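Local coordinates for protein putative methylthioribose-1-phosphate isomerase (Archaeoglobus fulgidus, PDB 1T5O) that probably interconverts methylthioribose-1-phosphate and methylthioribulose-1-phosphate, an isomerase step of methionine biosynthesis, at residues 144-149 with 178-183; 170-175 with 205-210. One frame throughout, in Å; residues are numbered along the deposited sequence.

Interaction 1. Residues 144-149 with 178-183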
loop_
_atom_site.group_PDB
_atom_site.type_symbol
_atom_site.label_atom_id
_atom_site.label_comp_id
_atom_site.label_asym_id
_atom_site.label_seq_id
_atom_site.Cartn_x
_atom_site.Cartn_y
_atom_site.Cartn_z
ATOM N N LEU A 144 -26.822 5.263 5.842
ATOM C CA LEU A 144 -26.576 4.787 4.506
ATOM C C LEU A 144 -27.860 4.930 3.682
ATOM O O LEU A 144 -28.967 4.680 4.183
ATOM C CB LEU A 144 -26.131 3.322 4.594
ATOM C CG LEU A 144 -24.682 2.939 4.269
ATOM C CD1 LEU A 144 -23.724 4.070 4.520
ATOM C CD2 LEU A 144 -24.321 1.674 5.038
ATOM N N GLU A 145 -27.696 5.326 2.424
ATOM C CA GLU A 145 -28.808 5.500 1.504
ATOM C C GLU A 145 -28.700 4.521 0.328
ATOM O O GLU A 145 -27.617 4.017 -0.020
ATOM C CB GLU A 145 -28.849 6.951 0.994
ATOM C CG GLU A 145 -29.306 8.006 2.054
ATOM C CD GLU A 145 -28.248 8.315 3.139
ATOM O OE1 GLU A 145 -27.130 8.691 2.769
ATOM O OE2 GLU A 145 -28.530 8.193 4.358
ATOM N N ASP A 146 -29.842 4.228 -0.278
ATOM C CA ASP A 146 -29.868 3.305 -1.412
ATOM C C ASP A 146 -28.896 3.813 -2.484
ATOM O O ASP A 146 -28.895 4.999 -2.807
ATOM C CB ASP A 146 -31.304 3.219 -1.953
ATOM C CG ASP A 146 -31.442 2.229 -3.102
ATOM O OD1 ASP A 146 -30.961 1.075 -2.994
ATOM O OD2 ASP A 146 -32.051 2.609 -4.120
ATOM N N GLY A 147 -28.054 2.925 -3.009
ATOM C CA GLY A 147 -27.112 3.326 -4.045
ATOM C C GLY A 147 -25.745 3.785 -3.546
ATOM O O GLY A 147 -24.818 4.014 -4.333
ATOM N N ASP A 148 -25.616 3.923 -2.232
ATOM C CA ASP A 148 -24.346 4.361 -1.654
ATOM C C ASP A 148 -23.194 3.410 -1.923
ATOM O O ASP A 148 -23.361 2.191 -1.906
ATOM C CB ASP A 148 -24.462 4.503 -0.133
ATOM C CG ASP A 148 -24.918 5.870 0.292
ATOM O OD1 ASP A 148 -25.108 6.060 1.510
ATOM O OD2 ASP A 148 -25.087 6.749 -0.583
ATOM N N VAL A 149 -22.017 3.986 -2.158
ATOM C CA VAL A 149 -20.812 3.205 -2.338
ATOM C C VAL A 149 -19.978 3.525 -1.083
ATOM O O VAL A 149 -19.682 4.688 -0.797
ATOM C CB VAL A 149 -20.060 3.605 -3.611
ATOM C CG1 VAL A 149 -19.851 5.093 -3.618
ATOM C CG2 VAL A 149 -18.725 2.877 -3.675
ATOM N N GLY A 178 -32.849 -3.575 2.190
ATOM C CA GLY A 178 -33.153 -3.486 0.775
ATOM C C GLY A 178 -32.457 -2.325 0.076
ATOM O O GLY A 178 -32.776 -1.995 -1.075
ATOM N N LYS A 179 -31.516 -1.685 0.773
ATOM C CA LYS A 179 -30.770 -0.579 0.175
ATOM C C LYS A 179 -29.667 -1.212 -0.637
ATOM O O LYS A 179 -29.037 -2.143 -0.176
ATOM C CB LYS A 179 -30.137 0.311 1.260
ATOM C CG LYS A 179 -31.143 1.117 2.049
ATOM C CD LYS A 179 -30.541 1.743 3.319
ATOM C CE LYS A 179 -31.545 2.694 3.963
ATOM N NZ LYS A 179 -31.047 3.242 5.266
ATOM N N GLU A 180 -29.437 -0.729 -1.849
ATOM C CA GLU A 180 -28.368 -1.283 -2.653
ATOM C C GLU A 180 -27.107 -0.562 -2.168
ATOM O O GLU A 180 -27.027 0.666 -2.217
ATOM C CB GLU A 180 -28.634 -1.020 -4.144
ATOM C CG GLU A 180 -27.717 -0.021 -4.843
ATOM C CD GLU A 180 -26.590 -0.679 -5.627
ATOM O OE1 GLU A 180 -26.853 -1.647 -6.368
ATOM O OE2 GLU A 180 -25.434 -0.217 -5.515
ATOM N N ILE A 181 -26.163 -1.327 -1.646
ATOM C CA ILE A 181 -24.908 -0.777 -1.153
ATOM C C ILE A 181 -23.754 -1.541 -1.809
ATOM O O ILE A 181 -23.795 -2.761 -1.914
ATOM C CB ILE A 181 -24.772 -0.916 0.421
ATOM C CG1 ILE A 181 -25.943 -0.228 1.140
ATOM C CG2 ILE A 181 -23.431 -0.286 0.899
ATOM C CD1 ILE A 181 -26.004 1.258 0.925
ATOM N N ARG A 182 -22.736 -0.820 -2.258
ATOM C CA ARG A 182 -21.553 -1.438 -2.848
ATOM C C ARG A 182 -20.355 -1.000 -1.994
ATOM O O ARG A 182 -20.362 0.078 -1.396
ATOM C CB ARG A 182 -21.346 -0.959 -4.280
ATOM C CG ARG A 182 -22.423 -1.408 -5.255
ATOM C CD ARG A 182 -22.024 -1.001 -6.661
ATOM N NE ARG A 182 -22.865 0.049 -7.214
ATOM C CZ ARG A 182 -23.181 1.179 -6.588
ATOM N NH1 ARG A 182 -22.726 1.418 -5.360
ATOM N NH2 ARG A 182 -23.954 2.078 -7.192
ATOM N N VAL A 183 -19.324 -1.825 -1.943
ATOM C CA VAL A 183 -18.169 -1.491 -1.113
ATOM C C VAL A 183 -16.876 -1.395 -1.902
ATOM O O VAL A 183 -16.664 -2.160 -2.847
ATOM C CB VAL A 183 -17.979 -2.575 -0.013
ATOM C CG1 VAL A 183 -16.666 -2.356 0.774
ATOM C CG2 VAL A 183 -19.197 -2.563 0.930
#

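Interaction 2. Residues 170-175 with 205-210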
loop_
_atom_site.group_PDB
_atom_site.type_symbol
_atom_site.label_atom_id
_atom_site.label_comp_id
_atom_site.label_asym_id
_atom_site.label_seq_id
_atom_site.Cartn_x
_atom_site.Cartn_y
_atom_site.Cartn_z
ATOM N N VAL A 170 -22.619 -2.595 9.566
ATOM C CA VAL A 170 -23.462 -1.446 9.182
ATOM C C VAL A 170 -23.888 -1.613 7.724
ATOM O O VAL A 170 -25.021 -1.291 7.339
ATOM C CB VAL A 170 -22.690 -0.114 9.337
ATOM C CG1 VAL A 170 -23.455 1.033 8.656
ATOM C CG2 VAL A 170 -22.486 0.201 10.840
ATOM N N VAL A 171 -22.971 -2.105 6.913
ATOM C CA VAL A 171 -23.260 -2.376 5.517
ATOM C C VAL A 171 -24.272 -3.529 5.483
ATOM O O VAL A 171 -25.285 -3.428 4.791
ATOM C CB VAL A 171 -21.989 -2.777 4.728
ATOM C CG1 VAL A 171 -22.367 -3.275 3.340
ATOM C CG2 VAL A 171 -21.057 -1.570 4.578
ATOM N N ARG A 172 -24.040 -4.605 6.243
ATOM C CA ARG A 172 -25.018 -5.707 6.209
ATOM C C ARG A 172 -26.406 -5.253 6.647
ATOM O O ARG A 172 -27.408 -5.658 6.053
ATOM C CB ARG A 172 -24.580 -6.907 7.067
ATOM C CG ARG A 172 -23.354 -7.616 6.512
ATOM C CD ARG A 172 -23.052 -8.945 7.211
ATOM N NE ARG A 172 -21.976 -9.622 6.491
ATOM C CZ ARG A 172 -20.683 -9.385 6.666
ATOM N NH1 ARG A 172 -20.282 -8.488 7.563
ATOM N NH2 ARG A 172 -19.791 -10.007 5.903
ATOM N N SER A 173 -26.501 -4.400 7.662
ATOM C CA SER A 173 -27.829 -3.961 8.085
ATOM C C SER A 173 -28.541 -3.143 7.004
ATOM O O SER A 173 -29.766 -3.273 6.827
ATOM C CB SER A 173 -27.755 -3.155 9.381
ATOM O OG SER A 173 -27.295 -3.984 10.442
ATOM N N ALA A 174 -27.796 -2.307 6.273
ATOM C CA ALA A 174 -28.429 -1.521 5.229
ATOM C C ALA A 174 -28.866 -2.408 4.060
ATOM O O ALA A 174 -29.919 -2.176 3.454
ATOM C CB ALA A 174 -27.494 -0.417 4.737
ATOM N N VAL A 175 -28.051 -3.398 3.723
ATOM C CA VAL A 175 -28.389 -4.309 2.631
ATOM C C VAL A 175 -29.674 -5.059 3.014
ATOM O O VAL A 175 -30.560 -5.240 2.187
ATOM C CB VAL A 175 -27.218 -5.297 2.359
ATOM C CG1 VAL A 175 -27.660 -6.453 1.441
ATOM C CG2 VAL A 175 -26.066 -4.538 1.697
ATOM N N ASP A 205 -21.103 -13.255 1.070
ATOM C CA ASP A 205 -22.457 -12.823 1.405
ATOM C C ASP A 205 -23.196 -12.091 0.285
ATOM O O ASP A 205 -24.289 -11.561 0.498
ATOM C CB ASP A 205 -22.419 -11.951 2.681
ATOM C CG ASP A 205 -21.830 -12.686 3.853
ATOM O OD1 ASP A 205 -21.537 -13.910 3.710
ATOM O OD2 ASP A 205 -21.642 -12.062 4.919
ATOM N N GLY A 206 -22.607 -12.052 -0.907
ATOM C CA GLY A 206 -23.258 -11.405 -2.033
ATOM C C GLY A 206 -23.288 -9.891 -2.013
ATOM O O GLY A 206 -24.179 -9.272 -2.591
ATOM N N ILE A 207 -22.331 -9.271 -1.334
ATOM C CA ILE A 207 -22.274 -7.813 -1.310
ATOM C C ILE A 207 -21.208 -7.358 -2.309
ATOM O O ILE A 207 -20.082 -7.850 -2.263
ATOM C CB ILE A 207 -21.948 -7.327 0.110
ATOM C CG1 ILE A 207 -23.080 -7.812 1.040
ATOM C CG2 ILE A 207 -21.789 -5.819 0.126
ATOM C CD1 ILE A 207 -23.017 -7.334 2.476
ATOM N N ASP A 208 -21.572 -6.455 -3.223
ATOM C CA ASP A 208 -20.625 -5.967 -4.239
ATOM C C ASP A 208 -19.406 -5.324 -3.576
ATOM O O ASP A 208 -19.544 -4.525 -2.645
ATOM C CB ASP A 208 -21.268 -4.930 -5.156
ATOM C CG ASP A 208 -22.323 -5.524 -6.074
ATOM O OD1 ASP A 208 -23.027 -4.741 -6.760
ATOM O OD2 ASP A 208 -22.452 -6.767 -6.119
ATOM N N VAL A 209 -18.228 -5.698 -4.045
ATOM C CA VAL A 209 -16.979 -5.151 -3.523
ATOM C C VAL A 209 -15.938 -5.044 -4.639
ATOM O O VAL A 209 -15.807 -5.941 -5.494
ATOM C CB VAL A 209 -16.398 -6.020 -2.355
ATOM C CG1 VAL A 209 -16.027 -7.426 -2.870
ATOM C CG2 VAL A 209 -15.136 -5.315 -1.728
ATOM N N THR A 210 -15.223 -3.922 -4.638
ATOM C CA THR A 210 -14.146 -3.672 -5.587
ATOM C C THR A 210 -12.886 -3.433 -4.733
ATOM O O THR A 210 -12.913 -2.664 -3.766
ATOM C CB THR A 210 -14.451 -2.437 -6.467
ATOM O OG1 THR A 210 -15.697 -2.648 -7.128
ATOM C CG2 THR A 210 -13.367 -2.231 -7.526
#

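Interaction 1. Residues 144-149 with 178-183
Glu180 is gripped through both of its backbone polar groups by the turn opposite. Glu180 N donates almost straight (171°) to Asp146 OD1 at 2.6 Å, entering along the anti lone pair, and Glu180 O receives Gly147 N at 2.6 Å in the carbonyl plane. Asp146 reaches its donor because CG stands anti to the backbone N (chi1 -177°). Further along, Arg182 N donates to Asp148 O at 3.1 Å, and Val149 bridges Arg182 in parallel register. Lys179 runs extended beyond CG, so Lys179 NZ meets Leu144 O at 2.8 Å; Ala141 O and Gln177 OE1 also accept from this ammonium. Ile181 CD1 lies 3.7 Å from Asp148 CB and 4.0 Å from Leu144 CG, the Leu144 and Ile181 side chains crossing near a right angle. A type II turn from Glu145 to Asp148 presents Asp146 and Gly147 to Glu180, with Gly147 at positive phi (91°) and Asp148 N bonded to Glu145 O. Lys228 forms salt bridges to Glu145 and Asp148, tying the turn to strand 228-231. Beside the parallel bridge of strands 149-152 and 182-186, an aspartate oxygen thus takes the Glu180 N-H and a lysine the Leu144 carbonyl, while backbone bonds link Gly147 to Glu180 and Arg182 to Asp148.

Interaction 2. Residues 170-175 with 205-210
Arg172 and Asp205 meet at about a right angle, the guanidinium and carboxylate planes turned 70° apart. The arginine chain is extended from CG to NE, with CG anti to the carbonyl carbon, and this carries the guanidinium out from the helix until its NE side faces the acid. Both donors converge on a single oxygen: Arg172 NE and NH2 each lie 2.9 Å from Asp205 OD2. The oxygen sits near the guanidinium plane, yet the two donors reach it differently, NE along the anti lone pair and NH2 from above the carboxylate plane. Neither bond is straight, with N-H...O angles of 144° and 138°, as expected when one atom is shared side-on.

Alongside the aliphatic chain of Arg172, Ile207 points toward helix 167-176, its CG1 anti to the carbonyl carbon. Its branch and tip are used separately: Ile207 CG2, the branch, packs 4.1 Å from Val171 CG1, the two side chains crossing obliquely, while Ile207 CD1, the tip, lies 4.1 Å from Arg172 CG and 4.2 Å from Val175 CG2. The helix therefore presents one flank, Val171, Arg172 and Val175, to the approach to strand 208-212. That strand follows helix 193-204 in the Rossmann-like alpha/beta domain, and Gly206, at positive phi, is the C-prime residue of the Schellman motif that ends the helix.

Glu201 forms a further salt bridge with Arg172 NH2, and Arg158 NE pairs with Asp205 OD2, so the acid is paired with two arginines through the same oxygen and is likely to stay ionised. An alanine in place of Arg172 removes the cation that Asp205 and Glu201 share, and would probably loosen the tie between helix 167-176 and the end of helix 193-204 and thin the packing on Ile207 CD1.

Overall arrangement
The centres of interactions 1 and 2 lie about 8 Å apart, on the same side of the chain's centre. Their segments alternate along the sequence: 144-149, 170-175, 178-183, then 205-210. Helix 167-176 is followed, after a short connection, by strand 182-186, so one segment of each contact belongs to this helix-strand unit. Strands 149-152, 182-186 and 208-212 are consecutive neighbours in the parallel part of the sheet. The contacts join there: Val183 N lies 2.8 Å from Asp208 O, and Val183 O 2.9 Å from Thr210 N, both probable hydrogen bonds. Strand 208-212 is outermost within the chain, but Thr210 pairs with a parallel strand of the second subunit, continuing the sheet across the dimer interface.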